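PDB 3SCY: hypothetical bacterial 6-phosphogluconolactonase from Bacteroides fragilis, which is a seven-bladed beta-propeller lactonase that probably hydrolyses 6-phosphogluconolactone to 6-phosphogluconate. Local coordinates for residues Tyr30-Asn35 and Ile349-Pro354; Pro308-Ile313 and Val355-Val360; Gly19-Gly24 and Val49-Tyr54; Pro43-Glu48 and Lys86-Leu91. All coordinates share one frame; numbering follows the deposited sequence. Where two conformers were deposited one is given.

All four contacts gather round one propeller blade, the sheet in which the C-terminal strand 354-360 lies innermost, followed outward by strands 13-20, 28-35 and 41-48 from the N-terminus. Contacts 1 and 2 join it to the preceding blade, whose strands run from 310-313 to 342-350, and contacts 3 and 4 lie on its way to the blade 55-57 to 88-96. Neighbouring centres stand about 10 to 14 Å apart, while contacts 2 and 4, toward the axis and at the rim, are about 17 Å apart. Along the chain contact 4 is nested within the loop closed by contact 1, and contact 3 closes before contact 2 opens. Chain ends sharing one sheet close the ring.

Contact 1: Tyr30-Asn35 and Ile349-Pro354; sequences YTFRFN and IKVDKP
Phe32 and Ile349 make the closest approach of this interface, the CE2 corner of the ring lying 3.5 Å from CG2 of the isoleucine as the two side chains slide past each other in opposite directions. Val351 meets the same ring tip to tip, its CG2 3.7 Å from Phe32 CZ. Two methyl groups from alternate residues of the facing segment thus meet the tip of the phenylalanine from the same side of its ring. In Val351 the branch that does this stands beside the backbone N, whereas CG1 is anti to it (chi1 -175°) and turns to Tyr30, reaching CD1 at 3.9 Å. No hydrogen bond crosses between the segments, and the backbones stay well apart, so the join rests on apolar side chains. Packing slackens at both ends. Phe34 comes no nearer to Ile349 than 4.5 Å, between CD1 of each, and leans instead on Ile332 and Thr314. Beyond Tyr30, whose hydroxyl bonds to the backbone N of Lys27, the character becomes polar: Lys353 NZ and Asp352 OD2 form a salt bridge of 3.1 Å within their own segment. Lys350 directs its CB away from the interface, and its side chain is not modelled past that atom. Strand 28-35 belongs to the blade that closes the ring and strand 342-350 is the outermost of the blade before it, giving the face-to-face apolar packing of adjacent sheets characteristic of a beta-propeller.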
loop_
_atom_site.group_PDB
_atom_site.type_symbol
_atom_site.label_atom_id
_atom_site.label_comp_id
_atom_site.label_asym_id
_atom_site.label_seq_id
_atom_site.Cartn_x
_atom_site.Cartn_y
_atom_site.Cartn_z
ATOM N N TYR A 30 -5.056 -15.254 -1.583
ATOM C CA TYR A 30 -5.252 -15.989 -2.820
ATOM C C TYR A 30 -4.148 -15.611 -3.779
ATOM O O TYR A 30 -3.713 -14.448 -3.807
ATOM C CB TYR A 30 -6.626 -15.683 -3.417
ATOM C CG TYR A 30 -7.774 -16.189 -2.576
ATOM C CD1 TYR A 30 -8.305 -15.412 -1.549
ATOM C CD2 TYR A 30 -8.294 -17.467 -2.765
ATOM C CE1 TYR A 30 -9.333 -15.890 -0.740
ATOM C CE2 TYR A 30 -9.318 -17.961 -1.954
ATOM C CZ TYR A 30 -9.852 -17.154 -0.961
ATOM O OH TYR A 30 -10.853 -17.609 -0.144
ATOM N N THR A 31 -3.668 -16.591 -4.547
ATOM C CA THR A 31 -2.623 -16.338 -5.532
ATOM C C THR A 31 -3.111 -16.721 -6.925
ATOM O O THR A 31 -3.908 -17.655 -7.076
ATOM C CB THR A 31 -1.330 -17.037 -5.195
ATOM O OG1 THR A 31 -1.566 -18.439 -5.144
ATOM C CG2 THR A 31 -0.722 -16.556 -3.873
ATOM N N PHE A 32 -2.639 -15.973 -7.924
ATOM C CA PHE A 32 -3.049 -16.116 -9.328
ATOM C C PHE A 32 -1.895 -15.887 -10.263
ATOM O O PHE A 32 -0.977 -15.139 -9.941
ATOM C CB PHE A 32 -4.151 -15.060 -9.688
ATOM C CG PHE A 32 -5.421 -15.108 -8.867
ATOM C CD1 PHE A 32 -5.483 -14.502 -7.615
ATOM C CD2 PHE A 32 -6.545 -15.769 -9.338
ATOM C CE1 PHE A 32 -6.641 -14.571 -6.845
ATOM C CE2 PHE A 32 -7.695 -15.878 -8.547
ATOM C CZ PHE A 32 -7.741 -15.254 -7.311
ATOM N N ARG A 33 -1.981 -16.461 -11.465
ATOM C CA ARG A 33 -1.093 -16.064 -12.528
ATOM C C ARG A 33 -1.830 -14.949 -13.274
ATOM O O ARG A 33 -3.033 -15.074 -13.490
ATOM C CB ARG A 33 -0.745 -17.228 -13.467
ATOM C CG ARG A 33 0.561 -16.962 -14.226
ATOM C CD ARG A 33 1.777 -17.201 -13.335
ATOM N NE ARG A 33 1.906 -18.634 -13.091
ATOM C CZ ARG A 33 2.608 -19.214 -12.127
ATOM N NH1 ARG A 33 3.275 -18.478 -11.240
ATOM N NH2 ARG A 33 2.623 -20.531 -12.019
ATOM N N PHE A 34 -1.160 -13.852 -13.617
ATOM C CA PHE A 34 -1.824 -12.780 -14.375
ATOM C C PHE A 34 -0.960 -12.419 -15.581
ATOM O O PHE A 34 0.207 -12.055 -15.406
ATOM C CB PHE A 34 -2.100 -11.533 -13.488
ATOM C CG PHE A 34 -2.801 -10.443 -14.280
ATOM C CD1 PHE A 34 -4.182 -10.487 -14.493
ATOM C CD2 PHE A 34 -2.076 -9.410 -14.865
ATOM C CE1 PHE A 34 -4.821 -9.511 -15.265
ATOM C CE2 PHE A 34 -2.722 -8.425 -15.623
ATOM C CZ PHE A 34 -4.086 -8.490 -15.828
ATOM N N ASN A 35 -1.531 -12.487 -16.800
ATOM C CA ASN A 35 -0.761 -12.153 -17.992
ATOM C C ASN A 35 -0.879 -10.650 -18.276
ATOM O O ASN A 35 -1.976 -10.174 -18.574
ATOM C CB ASN A 35 -1.238 -12.993 -19.170
ATOM C CG ASN A 35 -0.323 -12.916 -20.345
ATOM O OD1 ASN A 35 0.063 -11.828 -20.801
ATOM N ND2 ASN A 35 0.088 -14.069 -20.833
ATOM N N ILE A 349 -11.967 -11.046 -11.851
ATOM C CA ILE A 349 -11.505 -12.172 -11.038
ATOM C C ILE A 349 -12.364 -12.209 -9.779
ATOM O O ILE A 349 -12.373 -11.232 -9.020
ATOM C CB ILE A 349 -9.988 -12.044 -10.709
ATOM C CG1 ILE A 349 -9.127 -11.885 -11.999
ATOM C CG2 ILE A 349 -9.535 -13.239 -9.867
ATOM C CD1 ILE A 349 -7.637 -11.413 -11.786
ATOM N N LYS A 350 -13.072 -13.327 -9.545
ATOM C CA LYS A 350 -13.938 -13.488 -8.376
ATOM C C LYS A 350 -13.108 -13.802 -7.155
ATOM O O LYS A 350 -12.329 -14.753 -7.175
ATOM C CB LYS A 350 -15.000 -14.595 -8.598
ATOM N N VAL A 351 -13.203 -12.944 -6.127
ATOM C CA VAL A 351 -12.501 -13.079 -4.829
ATOM C C VAL A 351 -13.389 -12.441 -3.773
ATOM O O VAL A 351 -13.876 -11.348 -4.022
ATOM C CB VAL A 351 -11.072 -12.432 -4.792
ATOM C CG1 VAL A 351 -10.370 -12.707 -3.465
ATOM C CG2 VAL A 351 -10.191 -12.874 -5.947
ATOM N N ASP A 352 -13.569 -13.054 -2.586
ATOM C CA ASP A 352 -14.378 -12.387 -1.565
ATOM C C ASP A 352 -13.546 -11.331 -0.852
ATOM O O ASP A 352 -12.421 -11.610 -0.411
ATOM C CB ASP A 352 -14.990 -13.367 -0.539
ATOM C CG ASP A 352 -16.269 -12.854 0.125
ATOM O OD1 ASP A 352 -17.265 -12.619 -0.600
ATOM O OD2 ASP A 352 -16.285 -12.710 1.371
ATOM N N LYS A 353 -14.088 -10.099 -0.792
ATOM C CA LYS A 353 -13.518 -8.946 -0.073
ATOM C C LYS A 353 -12.024 -8.716 -0.382
ATOM O O LYS A 353 -11.226 -8.610 0.559
ATOM C CB LYS A 353 -13.746 -9.086 1.444
ATOM C CG LYS A 353 -15.223 -9.223 1.791
ATOM C CD LYS A 353 -15.497 -9.082 3.272
ATOM C CE LYS A 353 -16.988 -9.177 3.556
ATOM N NZ LYS A 353 -17.561 -10.482 3.149
ATOM N N PRO A 354 -11.631 -8.602 -1.682
ATOM C CA PRO A 354 -10.223 -8.335 -1.996
ATOM C C PRO A 354 -9.858 -6.917 -1.629
ATOM O O PRO A 354 -10.629 -5.984 -1.949
ATOM C CB PRO A 354 -10.132 -8.560 -3.505
ATOM C CG PRO A 354 -11.528 -8.184 -4.017
ATOM C CD PRO A 354 -12.466 -8.657 -2.911
#

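Contact 2: Pro308-Ile313 and Val355-Val360; sequences PRNFII and VCLKFV
Near the axis of the propeller, the innermost strands of two successive blades come together where Asn310 reaches across to Leu357. Strands 310-313 and 355-360 run nearly parallel, 17° apart with their axes 5.8 Å from each other, and one direct hydrogen bond joins the segments: Leu357 N donates to Asn310 OD1 at 2.8 Å. With CG anti to the backbone N (chi1 180°), the asparagine lays its amide against the backbone of Cys356, and the donor approaches from above the carbonyl plane, 53° out of it. Water fills the same role elsewhere. One molecule links Arg309 NE (2.9 Å) to Val355 O (2.7 Å), lying in the plane of the guanidinium at its edge; another joins Phe311 O to Leu357 O. Farther along, the contact turns apolar. Ile312 sends CG2 to within 3.8 Å of Leu357 CB, while its CD1 lies 3.6 Å from Phe359 CD2, so its branches fit between two side chains of the facing strand. At the other end Arg309 CD passes 3.9 Å from Val355 CG1, and Arg309 NH2 hydrogen-bonds an unidentified bound molecule, probably from the crystallisation liquor, which may mark a pocket near the axis. Strand 319-324 flanks 310-313 within its own blade, with Leu321 touching both Ile312 and Leu357; strand 13-20 flanks 355-360, and Phe311 turns the other way, onto strand 272-277 of the blade before.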
loop_
_atom_site.group_PDB
_atom_site.type_symbol
_atom_site.label_atom_id
_atom_site.label_comp_id
_atom_site.label_asym_id
_atom_site.label_seq_id
_atom_site.Cartn_x
_atom_site.Cartn_y
_atom_site.Cartn_z
ATOM N N PRO A 308 -13.184 0.411 -4.089
ATOM C CA PRO A 308 -11.806 0.204 -4.597
ATOM C C PRO A 308 -10.760 0.687 -3.588
ATOM O O PRO A 308 -10.125 1.718 -3.764
ATOM C CB PRO A 308 -11.776 1.057 -5.870
ATOM C CG PRO A 308 -12.739 2.182 -5.591
ATOM C CD PRO A 308 -13.845 1.557 -4.760
ATOM N N ARG A 309 -10.566 -0.069 -2.509
ATOM C CA ARG A 309 -9.608 0.309 -1.459
ATOM C C ARG A 309 -8.118 0.184 -1.915
ATOM O O ARG A 309 -7.221 0.817 -1.346
ATOM C CB ARG A 309 -9.869 -0.611 -0.254
ATOM C CG ARG A 309 -8.849 -0.570 0.885
ATOM C CD ARG A 309 -9.391 -1.332 2.104
ATOM N NE ARG A 309 -8.341 -1.506 3.116
ATOM C CZ ARG A 309 -8.355 -0.964 4.331
ATOM N NH1 ARG A 309 -9.392 -0.227 4.729
ATOM N NH2 ARG A 309 -7.332 -1.153 5.162
ATOM N N ASN A 310 -7.878 -0.645 -2.940
ATOM C CA ASN A 310 -6.539 -0.929 -3.419
ATOM C C ASN A 310 -6.562 -1.234 -4.896
ATOM O O ASN A 310 -7.533 -1.792 -5.395
ATOM C CB ASN A 310 -6.002 -2.156 -2.645
ATOM C CG ASN A 310 -4.604 -2.565 -3.052
ATOM O OD1 ASN A 310 -4.405 -3.333 -3.999
ATOM N ND2 ASN A 310 -3.611 -1.979 -2.416
ATOM N N PHE A 311 -5.489 -0.853 -5.607
ATOM C CA PHE A 311 -5.358 -1.227 -6.993
ATOM C C PHE A 311 -3.862 -1.337 -7.286
ATOM O O PHE A 311 -3.033 -1.082 -6.409
ATOM C CB PHE A 311 -6.104 -0.247 -7.944
ATOM C CG PHE A 311 -5.591 1.161 -8.004
ATOM C CD1 PHE A 311 -6.017 2.116 -7.081
ATOM C CD2 PHE A 311 -4.717 1.556 -9.013
ATOM C CE1 PHE A 311 -5.532 3.429 -7.144
ATOM C CE2 PHE A 311 -4.223 2.864 -9.061
ATOM C CZ PHE A 311 -4.640 3.789 -8.126
ATOM N N ILE A 312 -3.513 -1.754 -8.512
ATOM C CA ILE A 312 -2.116 -1.907 -8.901
ATOM C C ILE A 312 -2.018 -1.736 -10.409
ATOM O O ILE A 312 -2.989 -2.013 -11.130
ATOM C CB ILE A 312 -1.575 -3.285 -8.434
ATOM C CG1 ILE A 312 -0.034 -3.359 -8.530
ATOM C CG2 ILE A 312 -2.273 -4.462 -9.172
ATOM C CD1 ILE A 312 0.555 -4.539 -7.727
ATOM N N ILE A 313 -0.841 -1.292 -10.894
ATOM C CA ILE A 313 -0.544 -1.186 -12.327
ATOM C C ILE A 313 0.520 -2.253 -12.639
ATOM O O ILE A 313 1.490 -2.408 -11.891
ATOM C CB ILE A 313 -0.091 0.243 -12.704
ATOM C CG1 ILE A 313 -1.187 1.260 -12.332
ATOM C CG2 ILE A 313 0.261 0.329 -14.203
ATOM C CD1 ILE A 313 -0.801 2.707 -12.514
ATOM N N VAL A 355 -8.709 -6.746 -0.943
ATOM C CA VAL A 355 -8.289 -5.408 -0.497
ATOM C C VAL A 355 -6.786 -5.150 -0.679
ATOM O O VAL A 355 -6.321 -4.095 -0.262
ATOM C CB VAL A 355 -8.720 -5.131 0.987
ATOM C CG1 VAL A 355 -10.245 -5.031 1.132
ATOM C CG2 VAL A 355 -8.176 -6.188 1.953
ATOM N N CYS A 356 -6.012 -6.083 -1.269
ATOM C CA CYS A 356 -4.592 -5.813 -1.470
ATOM C C CYS A 356 -4.104 -6.627 -2.618
ATOM O O CYS A 356 -4.294 -7.831 -2.601
ATOM C CB CYS A 356 -3.777 -6.092 -0.218
ATOM S SG CYS A 356 -2.029 -5.652 -0.403
ATOM N N LEU A 357 -3.489 -5.983 -3.615
ATOM C CA LEU A 357 -2.933 -6.637 -4.779
ATOM C C LEU A 357 -1.455 -6.372 -4.843
ATOM O O LEU A 357 -1.030 -5.216 -4.712
ATOM C CB LEU A 357 -3.585 -6.113 -6.071
ATOM C CG LEU A 357 -5.121 -6.113 -6.109
ATOM C CD1 LEU A 357 -5.624 -5.523 -7.430
ATOM C CD2 LEU A 357 -5.676 -7.512 -5.920
ATOM N N LYS A 358 -0.666 -7.430 -5.038
ATOM C CA LYS A 358 0.774 -7.295 -5.220
ATOM C C LYS A 358 1.262 -8.230 -6.284
ATOM O O LYS A 358 0.652 -9.279 -6.491
ATOM C CB LYS A 358 1.544 -7.597 -3.910
ATOM C CG LYS A 358 1.300 -6.596 -2.777
ATOM C CD LYS A 358 1.926 -5.230 -3.023
ATOM C CE LYS A 358 1.522 -4.290 -1.922
ATOM N NZ LYS A 358 2.278 -3.005 -2.004
ATOM N N PHE A 359 2.348 -7.860 -6.986
ATOM C CA PHE A 359 2.942 -8.754 -7.986
ATOM C C PHE A 359 4.329 -9.174 -7.573
ATOM O O PHE A 359 5.042 -8.416 -6.920
ATOM C CB PHE A 359 3.061 -8.093 -9.375
ATOM C CG PHE A 359 1.757 -7.804 -10.079
ATOM C CD1 PHE A 359 0.847 -8.826 -10.346
ATOM C CD2 PHE A 359 1.470 -6.520 -10.556
ATOM C CE1 PHE A 359 -0.353 -8.561 -10.997
ATOM C CE2 PHE A 359 0.280 -6.259 -11.230
ATOM C CZ PHE A 359 -0.620 -7.282 -11.468
ATOM N N VAL A 360 4.712 -10.381 -7.990
ATOM C CA VAL A 360 6.042 -10.988 -7.915
ATOM C C VAL A 360 6.338 -11.361 -9.389
ATOM O O VAL A 360 5.507 -12.028 -10.031
ATOM C CB VAL A 360 6.107 -12.181 -6.945
ATOM C CG1 VAL A 360 7.523 -12.772 -6.878
ATOM C CG2 VAL A 360 5.617 -11.794 -5.563
HETATM O O HOH W 1 -5.993 -2.937 2.164
HETATM O O HOH W 2 -1.256 -2.445 -4.740
#

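Contact 3: Gly19-Gly24 and Val49-Tyr54; sequences GTYTSG and VANPSY
Thr22 and Asn51 are tied by a reciprocal pair of hydrogen bonds. Thr22 N points at Asn51 OD1 (2.9 Å) nearly along the C=O axis and almost straight, at 171°, while Asn51 N returns the bond to Thr22 OG1 at 2.9 Å. The threonine hydroxyl can do this because it sits between its own backbone N and carbonyl carbon (chi1 53°). A water donates to Asn51 OD1 as well, 2.6 Å away, so that two donors grip this oxygen, and Asn51 ND2 is taken by the backbone O of Glu69. Deeper in, Thr20 N makes only a weak bond to Pro52 O, 3.2 Å long, at the inverse gamma turn centred on that proline. Van der Waals contacts complete the fit. Gly19 CA lies 3.1 Å from Pro52 O, and a CB on the glycine would clash with that oxygen. The Tyr21 ring stands steeply to the Asn51 amide, their planes 73° apart, with the amide at the ring edge, and its CE1 lies 3.6 Å from Ser53 CB. Tyr21 OH and Ser53 OG both bond to Glu69. Such bracing belongs to the loop that, in a beta-propeller, carries the chain from the outermost strand of one blade, here 41-48, to the innermost strand of the next, 55-57.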
loop_
_atom_site.group_PDB
_atom_site.type_symbol
_atom_site.label_atom_id
_atom_site.label_comp_id
_atom_site.label_asym_id
_atom_site.label_seq_id
_atom_site.Cartn_x
_atom_site.Cartn_y
_atom_site.Cartn_z
ATOM N N GLY A 19 -4.698 -10.071 -0.950
ATOM C CA GLY A 19 -5.098 -10.001 0.454
ATOM C C GLY A 19 -6.583 -9.663 0.517
ATOM O O GLY A 19 -7.132 -9.016 -0.385
ATOM N N THR A 20 -7.244 -10.105 1.586
ATOM C CA THR A 20 -8.683 -9.947 1.802
ATOM C C THR A 20 -9.055 -9.728 3.249
ATOM O O THR A 20 -8.220 -9.856 4.139
ATOM C CB THR A 20 -9.384 -11.272 1.393
ATOM O OG1 THR A 20 -9.050 -12.309 2.338
ATOM C CG2 THR A 20 -9.061 -11.722 -0.047
ATOM N N TYR A 21 -10.342 -9.444 3.481
ATOM C CA TYR A 21 -10.928 -9.525 4.818
ATOM C C TYR A 21 -11.609 -10.880 4.884
ATOM O O TYR A 21 -12.213 -11.319 3.898
ATOM C CB TYR A 21 -11.890 -8.381 5.097
ATOM C CG TYR A 21 -11.168 -7.094 5.416
ATOM C CD1 TYR A 21 -10.422 -6.960 6.582
ATOM C CD2 TYR A 21 -11.197 -6.021 4.533
ATOM C CE1 TYR A 21 -9.764 -5.771 6.886
ATOM C CE2 TYR A 21 -10.555 -4.822 4.832
ATOM C CZ TYR A 21 -9.818 -4.709 5.998
ATOM O OH TYR A 21 -9.159 -3.527 6.265
ATOM N N THR A 22 -11.475 -11.576 6.021
ATOM C CA THR A 22 -11.985 -12.935 6.136
ATOM C C THR A 22 -13.278 -13.045 6.981
ATOM O O THR A 22 -13.603 -14.158 7.385
ATOM C CB THR A 22 -10.877 -13.841 6.696
ATOM O OG1 THR A 22 -10.353 -13.285 7.909
ATOM C CG2 THR A 22 -9.738 -14.023 5.708
ATOM N N SER A 23 -14.036 -11.928 7.179
ATOM C CA SER A 23 -15.323 -11.934 7.922
ATOM C C SER A 23 -16.400 -12.706 7.165
ATOM O O SER A 23 -17.407 -13.088 7.763
ATOM C CB SER A 23 -15.820 -10.516 8.204
ATOM O OG SER A 23 -15.716 -9.667 7.070
ATOM N N GLY A 24 -16.194 -12.909 5.865
ATOM C CA GLY A 24 -17.114 -13.651 5.010
ATOM C C GLY A 24 -16.569 -15.018 4.653
ATOM O O GLY A 24 -16.090 -15.740 5.530
ATOM N N VAL A 49 -5.443 -17.624 6.343
ATOM C CA VAL A 49 -4.849 -16.533 7.134
ATOM C C VAL A 49 -5.965 -15.585 7.534
ATOM O O VAL A 49 -6.751 -15.237 6.677
ATOM C CB VAL A 49 -3.753 -15.740 6.351
ATOM C CG1 VAL A 49 -2.863 -14.958 7.311
ATOM C CG2 VAL A 49 -2.917 -16.625 5.436
ATOM N N ALA A 50 -6.011 -15.138 8.788
ATOM C CA ALA A 50 -7.066 -14.227 9.221
ATOM C C ALA A 50 -6.763 -12.775 8.890
ATOM O O ALA A 50 -5.662 -12.298 9.154
ATOM C CB ALA A 50 -7.280 -14.386 10.705
ATOM N N ASN A 51 -7.751 -12.082 8.257
ATOM C CA ASN A 51 -7.696 -10.672 7.856
ATOM C C ASN A 51 -6.310 -10.229 7.329
ATOM O O ASN A 51 -5.733 -9.255 7.837
ATOM C CB ASN A 51 -8.136 -9.747 8.977
ATOM C CG ASN A 51 -9.615 -9.787 9.198
ATOM O OD1 ASN A 51 -10.381 -10.165 8.318
ATOM N ND2 ASN A 51 -10.014 -9.583 10.440
ATOM N N PRO A 52 -5.795 -10.896 6.276
ATOM C CA PRO A 52 -4.534 -10.441 5.663
ATOM C C PRO A 52 -4.820 -9.259 4.711
ATOM O O PRO A 52 -4.770 -9.391 3.478
ATOM C CB PRO A 52 -4.059 -11.693 4.928
ATOM C CG PRO A 52 -5.327 -12.366 4.485
ATOM C CD PRO A 52 -6.362 -12.062 5.548
ATOM N N SER A 53 -5.217 -8.106 5.301
ATOM C CA SER A 53 -5.692 -6.979 4.489
ATOM C C SER A 53 -4.587 -6.225 3.739
ATOM O O SER A 53 -4.877 -5.419 2.847
ATOM C CB SER A 53 -6.495 -6.012 5.334
ATOM O OG SER A 53 -5.622 -5.429 6.279
ATOM N N TYR A 54 -3.346 -6.473 4.107
ATOM C CA TYR A 54 -2.201 -5.911 3.419
ATOM C C TYR A 54 -1.093 -6.922 3.503
ATOM O O TYR A 54 -0.913 -7.579 4.533
ATOM C CB TYR A 54 -1.761 -4.529 3.999
ATOM C CG TYR A 54 -1.183 -3.640 2.923
ATOM C CD1 TYR A 54 -2.016 -2.865 2.115
ATOM C CD2 TYR A 54 0.179 -3.670 2.619
ATOM C CE1 TYR A 54 -1.517 -2.158 1.024
ATOM C CE2 TYR A 54 0.693 -2.941 1.536
ATOM C CZ TYR A 54 -0.165 -2.190 0.747
ATOM O OH TYR A 54 0.288 -1.468 -0.343
HETATM O O HOH W 3 -12.914 -9.493 8.447
#

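Contact 4: Pro43-Glu48 and Lys86-Leu91; sequences PLSDAE and KGTLHL
Leu44 and Ser45 meet Lys86-Thr88 with both CB atoms turned toward that segment, a departure from ordinary strand geometry that follows from the classic beta bulge they form opposite Thr31. Leu44 brings CD1 to 4.0 Å from Gly87 CA. A CB on Gly87 would collide with that methyl group, and the positive phi of the residue (72°) also suits glycine. Ser45 approaches the carbonyl of the same glycine, with CB 3.4 Å from Gly87 O, an oxygen that accepts a hydrogen bond from Thr31 OG1. The serine hydroxyl is anti to the backbone N (chi1 -169°), which directs it to a water at 2.7 Å from OG. That water also accepts a hydrogen bond from Leu89 N, 2.9 Å away, and donates to Asp46 O; a second water links Asp46 O to Leu89 O. Two waters therefore bridge the backbones, and no direct hydrogen bond passes between the segments. Ala47 and Leu89 each turn CB toward the facing segment, the two CB atoms 4.0 Å apart, with Leu89 CD1 3.9 Å from the alanine methyl. Leu89 rests besides on Phe80 and Phe82, while Lys86 swings off to a salt bridge with Asp83. The touching parts run in nearly the same direction, 12° apart, because 41-48 and 88-96 are the outermost strands of neighbouring blades, meeting at the rim of the beta-propeller.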
loop_
_atom_site.group_PDB
_atom_site.type_symbol
_atom_site.label_atom_id
_atom_site.label_comp_id
_atom_site.label_asym_id
_atom_site.label_seq_id
_atom_site.Cartn_x
_atom_site.Cartn_y
_atom_site.Cartn_z
ATOM N N PRO A 43 -6.187 -19.085 -11.312
ATOM C CA PRO A 43 -5.982 -19.296 -9.874
ATOM C C PRO A 43 -4.851 -20.294 -9.639
ATOM O O PRO A 43 -4.705 -21.262 -10.396
ATOM C CB PRO A 43 -7.339 -19.841 -9.406
ATOM C CG PRO A 43 -8.317 -19.376 -10.472
ATOM C CD PRO A 43 -7.517 -19.572 -11.726
ATOM N N LEU A 44 -4.017 -20.052 -8.616
ATOM C CA LEU A 44 -2.921 -20.968 -8.336
ATOM C C LEU A 44 -3.134 -21.642 -7.002
ATOM O O LEU A 44 -3.222 -22.857 -6.922
ATOM C CB LEU A 44 -1.544 -20.246 -8.364
ATOM C CG LEU A 44 -1.115 -19.595 -9.691
ATOM C CD1 LEU A 44 0.160 -18.781 -9.501
ATOM C CD2 LEU A 44 -0.880 -20.643 -10.783
ATOM N N SER A 45 -3.205 -20.860 -5.930
ATOM C CA SER A 45 -3.316 -21.453 -4.607
ATOM C C SER A 45 -3.976 -20.473 -3.669
ATOM O O SER A 45 -4.425 -19.413 -4.088
ATOM C CB SER A 45 -1.920 -21.832 -4.085
ATOM O OG SER A 45 -1.975 -22.635 -2.919
ATOM N N ASP A 46 -4.048 -20.836 -2.410
ATOM C CA ASP A 46 -4.572 -19.965 -1.376
ATOM C C ASP A 46 -3.973 -20.350 -0.056
ATOM O O ASP A 46 -3.406 -21.434 0.070
ATOM C CB ASP A 46 -6.113 -19.988 -1.323
ATOM C CG ASP A 46 -6.703 -21.352 -1.058
ATOM O OD1 ASP A 46 -6.488 -21.883 0.053
ATOM O OD2 ASP A 46 -7.412 -21.875 -1.951
ATOM N N ALA A 47 -4.051 -19.451 0.913
ATOM C CA ALA A 47 -3.530 -19.692 2.251
ATOM C C ALA A 47 -4.553 -19.239 3.267
ATOM O O ALA A 47 -5.085 -18.129 3.152
ATOM C CB ALA A 47 -2.205 -18.957 2.458
ATOM N N GLU A 48 -4.857 -20.108 4.236
ATOM C CA GLU A 48 -5.763 -19.789 5.331
ATOM C C GLU A 48 -5.012 -18.887 6.298
ATOM O O GLU A 48 -4.030 -19.305 6.927
ATOM C CB GLU A 48 -6.292 -21.049 6.017
ATOM C CG GLU A 48 -7.350 -21.730 5.174
ATOM C CD GLU A 48 -8.435 -22.500 5.900
ATOM O OE1 GLU A 48 -8.614 -22.300 7.124
ATOM O OE2 GLU A 48 -9.134 -23.286 5.224
ATOM N N LYS A 86 4.641 -21.932 -8.196
ATOM C CA LYS A 86 3.483 -22.707 -7.736
ATOM C C LYS A 86 2.415 -21.813 -7.112
ATOM O O LYS A 86 1.259 -22.229 -6.992
ATOM C CB LYS A 86 3.908 -23.783 -6.733
ATOM C CG LYS A 86 4.782 -24.861 -7.347
ATOM C CD LYS A 86 5.445 -25.710 -6.297
ATOM C CE LYS A 86 6.471 -26.646 -6.903
ATOM N NZ LYS A 86 7.684 -25.922 -7.382
ATOM N N GLY A 87 2.821 -20.612 -6.695
ATOM C CA GLY A 87 1.945 -19.649 -6.042
ATOM C C GLY A 87 1.597 -20.084 -4.632
ATOM O O GLY A 87 0.608 -19.614 -4.073
ATOM N N THR A 88 2.416 -20.952 -4.031
ATOM C CA THR A 88 2.121 -21.508 -2.721
ATOM C C THR A 88 2.754 -20.696 -1.630
ATOM O O THR A 88 3.860 -20.179 -1.800
ATOM C CB THR A 88 2.573 -22.979 -2.617
ATOM O OG1 THR A 88 3.949 -23.051 -2.968
ATOM C CG2 THR A 88 1.736 -23.908 -3.494
ATOM N N LEU A 89 2.043 -20.587 -0.504
ATOM C CA LEU A 89 2.488 -19.888 0.699
ATOM C C LEU A 89 2.607 -20.889 1.827
ATOM O O LEU A 89 1.668 -21.656 2.055
ATOM C CB LEU A 89 1.504 -18.795 1.083
ATOM C CG LEU A 89 1.509 -17.601 0.156
ATOM C CD1 LEU A 89 0.179 -16.868 0.199
ATOM C CD2 LEU A 89 2.651 -16.674 0.487
ATOM N N HIS A 90 3.741 -20.912 2.514
ATOM C CA HIS A 90 3.915 -21.836 3.633
ATOM C C HIS A 90 4.245 -21.038 4.836
ATOM O O HIS A 90 5.337 -20.477 4.907
ATOM C CB HIS A 90 5.002 -22.906 3.364
ATOM C CG HIS A 90 4.581 -23.963 2.381
ATOM N ND1 HIS A 90 4.663 -23.750 1.032
ATOM C CD2 HIS A 90 4.099 -25.210 2.603
ATOM C CE1 HIS A 90 4.228 -24.857 0.460
ATOM N NE2 HIS A 90 3.884 -25.773 1.368
ATOM N N LEU A 91 3.301 -20.932 5.768
ATOM C CA LEU A 91 3.496 -20.159 6.982
ATOM C C LEU A 91 4.755 -20.600 7.713
ATOM O O LEU A 91 5.010 -21.796 7.891
ATOM C CB LEU A 91 2.268 -20.279 7.901
ATOM C CG LEU A 91 2.278 -19.454 9.194
ATOM C CD1 LEU A 91 2.173 -17.944 8.919
ATOM C CD2 LEU A 91 1.186 -19.921 10.140
HETATM O O HOH W 4 -0.675 -21.677 -0.701
HETATM O O HOH W 5 -0.889 -22.266 1.614
#